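Local atomic coordinates of putative D-alanine N-acetyltransferase of GNAT family (Desulfovibrio desulfuricans subsp. desulfuricans, PDB entry 2R7H), a protein that probably acts as an acyltransferase of the GNAT family, transferring acyl groups other than amino-acyl ones, possibly an acetyl group onto D-alanine. Residues B[78-83]-B[109-114]; B[117-122]-B[129-134]. All blocks are in the same frame, centred on the assembly; numbering follows the deposited sequence. Where two conformers were deposited one is given.

Contact 1: B[78-83]-B[109-114]; sequences DMAGYA and SGLGRA
Leu111 reaches from the first turn of helix 111-125 to the bulged strand 78-87 of the GNAT fold, and its CD2 methyl meets Ala80 CB at 3.6 Å. The same methyl also lies 3.8 Å from Ala80 O and 4.1 Å from Gly81 N, so a single branch of the leucine rests on a methyl group and the peptide that follows it. In Leu111, CG stands anti to the backbone N (chi1 -177°), carrying the branch out toward the strand. The contact is apolar packing, and the residue types suit it: a short alanine and a glycine let the leucine settle close to the strand backbone.

What presents Ala80 is a classic beta bulge. Ala80 and Gly81 both face Ala73 on strand 69-75 and pair with it through their backbones, and Ala80 also pairs with Ala103, just past the end of strand 94-102. Leu111 is further packed by Ala73, Val102 and Val20, while Arg106 touches Ala80. Tyr82, just beyond the bulge, points away from the helix; it packs on Val34 and Val38 of helix 30-41 and hydrogen-bonds to Trp99.

What positions Leu111 is the glycine-rich turn Gly110-Leu111-Gly112, part of the Q/R-x-x-G-x-G/A signature that in GNAT enzymes binds the pyrophosphate of acetyl-CoA with its backbone, a role likely here too. Gly110 is the N-cap residue. Its positive phi of 84° is a conformation that glycine takes easily, having no CB to meet the carbonyl oxygen of Ser109. Within the first turn, Ala114 N bonds to Gly110 O at 3.1 Å.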
# COMPACT_ATOMS: atom_id res chain seq x y z
N ASP B 78 6.46 -3.12 -31.69
CA ASP B 78 7.22 -3.50 -30.50
C ASP B 78 7.00 -2.55 -29.33
O ASP B 78 6.84 -1.35 -29.53
CB ASP B 78 8.72 -3.52 -30.80
N MSE B 79 7.00 -3.10 -28.12
CA MSE B 79 6.86 -2.28 -26.91
C MSE B 79 8.27 -1.90 -26.39
O MSE B 79 9.01 -2.75 -25.89
CB MSE B 79 6.06 -3.00 -25.83
CG MSE B 79 5.81 -2.12 -24.59
SE MSE B 79 4.78 -3.04 -23.27
CE MSE B 79 3.11 -3.10 -24.33
N ALA B 80 8.64 -0.63 -26.52
CA ALA B 80 9.94 -0.12 -26.06
C ALA B 80 10.03 -0.03 -24.52
O ALA B 80 11.10 -0.16 -23.92
CB ALA B 80 10.19 1.23 -26.69
N GLY B 81 8.88 0.18 -23.89
CA GLY B 81 8.78 0.29 -22.45
C GLY B 81 7.39 0.72 -22.01
O GLY B 81 6.47 0.87 -22.82
N TYR B 82 7.21 0.89 -20.71
CA TYR B 82 5.90 1.30 -20.21
C TYR B 82 5.99 1.76 -18.77
O TYR B 82 7.01 1.55 -18.09
CB TYR B 82 4.87 0.15 -20.31
CG TYR B 82 4.89 -0.84 -19.19
CD1 TYR B 82 5.97 -1.67 -18.98
CD2 TYR B 82 3.79 -0.99 -18.36
CE1 TYR B 82 6.00 -2.57 -17.93
CE2 TYR B 82 3.80 -1.87 -17.31
CZ TYR B 82 4.90 -2.66 -17.10
OH TYR B 82 4.88 -3.56 -16.06
N ALA B 83 4.92 2.41 -18.33
CA ALA B 83 4.78 2.89 -16.95
C ALA B 83 3.44 2.33 -16.44
O ALA B 83 2.49 2.19 -17.22
CB ALA B 83 4.75 4.35 -16.90
N SER B 109 17.94 6.30 -24.06
CA SER B 109 17.18 7.04 -25.05
C SER B 109 16.34 8.21 -24.52
O SER B 109 15.84 8.98 -25.34
CB SER B 109 16.20 6.04 -25.68
OG SER B 109 15.39 6.62 -26.68
N GLY B 110 16.19 8.36 -23.21
CA GLY B 110 15.33 9.40 -22.64
C GLY B 110 13.86 8.95 -22.58
O GLY B 110 12.98 9.75 -22.21
N LEU B 111 13.58 7.68 -22.89
CA LEU B 111 12.23 7.14 -22.90
C LEU B 111 11.64 7.05 -21.48
O LEU B 111 10.44 7.23 -21.30
CB LEU B 111 12.23 5.76 -23.54
CG LEU B 111 10.88 5.03 -23.71
CD1 LEU B 111 9.89 5.80 -24.60
CD2 LEU B 111 11.11 3.63 -24.24
N GLY B 112 12.49 6.77 -20.50
CA GLY B 112 12.04 6.70 -19.11
C GLY B 112 11.44 8.03 -18.71
O GLY B 112 10.33 8.05 -18.16
N ARG B 113 12.18 9.12 -18.96
CA ARG B 113 11.70 10.49 -18.65
C ARG B 113 10.44 10.87 -19.44
O ARG B 113 9.58 11.55 -18.89
CB ARG B 113 12.82 11.60 -18.61
CG ARG B 113 14.04 11.48 -19.58
CD ARG B 113 15.12 12.58 -19.42
NE ARG B 113 14.96 13.77 -20.26
CZ ARG B 113 15.62 13.96 -21.40
N ALA B 114 10.34 10.39 -20.68
CA ALA B 114 9.17 10.60 -21.55
C ALA B 114 7.95 9.87 -20.99
O ALA B 114 6.85 10.42 -20.99
CB ALA B 114 9.46 10.09 -22.96

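Contact 2: B[117-122]-B[129-134]; sequences AEVVHD and RLLFAE
His121 ND1 donates to Asp122 OD1 at 2.8 Å with a nearly straight N-H...O angle of 164°, and the acceptor lies in the plane of the imidazole ring. The other oxygen, Asp122 OD2, forms a salt bridge with Arg24, which also pairs with Glu118 OE1; Arg24 thus gathers two carboxylates that stand one turn apart on helix 111-125. Polar residues suit these at least partly exposed positions, and valines suit the ones that pack on Leu131.

Leu131 of strand 130-136 projects toward the helix, and a single methyl, CD2, meets both valines. It lies 4.0 Å from Val119 CG1, whose side chain crosses the leucine at about a right angle, and 4.1 Å from Val120 CG2. Val119 points toward the strand, and with CG1 anti to the backbone N (chi1 165°) it brings that methyl to Leu131, while Val120 only flanks the leucine and offers its other branch. Beta-branched valines give the helix a broad, rigid surface, and the longer leucine bridges the gap from the strand.

Tyr95 and Phe153 pack against Leu131, and Leu174 and Val176 against Val120. Arg129, just before the strand, and Leu130 and Phe132 on it meet the second subunit. Helix 111-125 crosses from strand 94-102 to its parallel neighbour 130-136, the beta-alpha-beta unit at the centre of the GNAT fold.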
# COMPACT_ATOMS: atom_id res chain seq x y z
N ALA B 117 6.79 11.73 -17.90
CA ALA B 117 6.08 12.96 -18.32
C ALA B 117 4.62 12.64 -18.72
O ALA B 117 3.68 13.40 -18.41
CB ALA B 117 6.85 13.67 -19.44
N GLU B 118 4.40 11.52 -19.38
CA GLU B 118 3.04 11.16 -19.75
C GLU B 118 2.17 10.79 -18.53
O GLU B 118 0.97 11.12 -18.48
CB GLU B 118 3.07 10.02 -20.78
CG GLU B 118 3.75 10.37 -22.10
CD GLU B 118 3.27 11.67 -22.76
OE1 GLU B 118 2.06 11.89 -22.84
OE2 GLU B 118 4.14 12.46 -23.19
N VAL B 119 2.75 10.05 -17.58
CA VAL B 119 2.02 9.69 -16.37
C VAL B 119 1.62 10.96 -15.64
O VAL B 119 0.50 11.06 -15.16
CB VAL B 119 2.88 8.79 -15.44
CG1 VAL B 119 2.27 8.73 -14.06
CG2 VAL B 119 3.09 7.37 -16.12
N VAL B 120 2.55 11.90 -15.52
CA VAL B 120 2.30 13.19 -14.83
C VAL B 120 1.19 13.99 -15.53
O VAL B 120 0.37 14.56 -14.87
CB VAL B 120 3.58 14.01 -14.71
CG1 VAL B 120 3.29 15.43 -14.27
CG2 VAL B 120 4.51 13.32 -13.75
N HIS B 121 1.18 13.97 -16.86
CA HIS B 121 0.14 14.61 -17.65
C HIS B 121 -1.21 14.02 -17.29
O HIS B 121 -2.17 14.74 -17.02
CB HIS B 121 0.42 14.38 -19.14
CG HIS B 121 -0.73 14.65 -20.04
ND1 HIS B 121 -1.69 13.70 -20.33
CD2 HIS B 121 -1.07 15.75 -20.75
CE1 HIS B 121 -2.58 14.21 -21.16
NE2 HIS B 121 -2.22 15.45 -21.44
N ASP B 122 -1.27 12.70 -17.29
CA ASP B 122 -2.52 11.99 -16.98
C ASP B 122 -3.04 12.20 -15.58
O ASP B 122 -4.24 12.30 -15.40
CB ASP B 122 -2.39 10.50 -17.24
CG ASP B 122 -2.16 10.16 -18.67
OD1 ASP B 122 -2.18 11.07 -19.55
OD2 ASP B 122 -1.96 8.96 -18.92
N ARG B 129 -2.73 15.91 -7.21
CA ARG B 129 -1.84 16.83 -6.53
C ARG B 129 -0.46 16.22 -6.35
O ARG B 129 0.52 16.94 -6.44
CB ARG B 129 -2.37 17.11 -5.11
CG ARG B 129 -3.81 17.61 -5.04
CD ARG B 129 -4.38 17.69 -3.61
NE ARG B 129 -4.38 16.39 -2.94
CZ ARG B 129 -3.52 15.99 -2.00
NH1 ARG B 129 -2.57 16.79 -1.54
NH2 ARG B 129 -3.63 14.79 -1.50
N LEU B 130 -0.40 14.91 -6.04
CA LEU B 130 0.85 14.21 -5.74
C LEU B 130 1.04 12.91 -6.46
O LEU B 130 0.10 12.22 -6.69
CB LEU B 130 0.86 13.86 -4.25
CG LEU B 130 0.87 15.05 -3.27
CD1 LEU B 130 0.56 14.59 -1.81
CD2 LEU B 130 2.19 15.67 -3.44
N LEU B 131 2.30 12.61 -6.77
CA LEU B 131 2.66 11.33 -7.38
C LEU B 131 3.78 10.81 -6.51
O LEU B 131 4.80 11.51 -6.35
CB LEU B 131 3.18 11.45 -8.81
CG LEU B 131 3.59 10.15 -9.52
CD1 LEU B 131 2.43 9.19 -9.58
CD2 LEU B 131 4.16 10.38 -10.94
N PHE B 132 3.58 9.62 -5.95
CA PHE B 132 4.57 9.00 -5.13
C PHE B 132 5.21 7.80 -5.83
O PHE B 132 4.56 7.12 -6.57
CB PHE B 132 3.99 8.53 -3.78
CG PHE B 132 3.68 9.64 -2.85
CD1 PHE B 132 4.69 10.23 -2.10
CD2 PHE B 132 2.40 10.15 -2.74
CE1 PHE B 132 4.40 11.23 -1.26
CE2 PHE B 132 2.12 11.16 -1.94
CZ PHE B 132 3.12 11.71 -1.16
N ALA B 133 6.52 7.62 -5.60
CA ALA B 133 7.30 6.48 -6.10
C ALA B 133 8.10 5.91 -4.94
O ALA B 133 8.72 6.64 -4.19
CB ALA B 133 8.24 6.86 -7.29
N GLU B 134 8.16 4.60 -4.83
CA GLU B 134 8.92 3.95 -3.75
C GLU B 134 10.02 3.11 -4.36
O GLU B 134 9.79 2.46 -5.37
CB GLU B 134 8.00 3.01 -2.96
CG GLU B 134 6.83 3.68 -2.39
CD GLU B 134 5.99 2.77 -1.52
OE1 GLU B 134 5.98 1.54 -1.76
OE2 GLU B 134 5.34 3.29 -0.62

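Contacts 1 and 2 fix successive parts of helix 111-125 to one sheet, the first at its N-terminal turn against strand 78-87 and the second farther along against strand 130-136. Their centres are 15 Å apart, yet they touch directly: Ala83 CB, from the strand of contact 1, packs 3.5 Å from Val119 CG2 of contact 2. Val119 therefore bridges two strands, offering CG1 to Leu131 and CG2 to Ala83. The 2-ethoxyethanol pocket is formed by Tyr68, Tyr98 and Trp99; Tyr82, on the strand of contact 1 but facing away from its helix, reaches the last of these. Contact 2 instead borders the subunit interface, where Phe132 meets Phe162 of the second subunit.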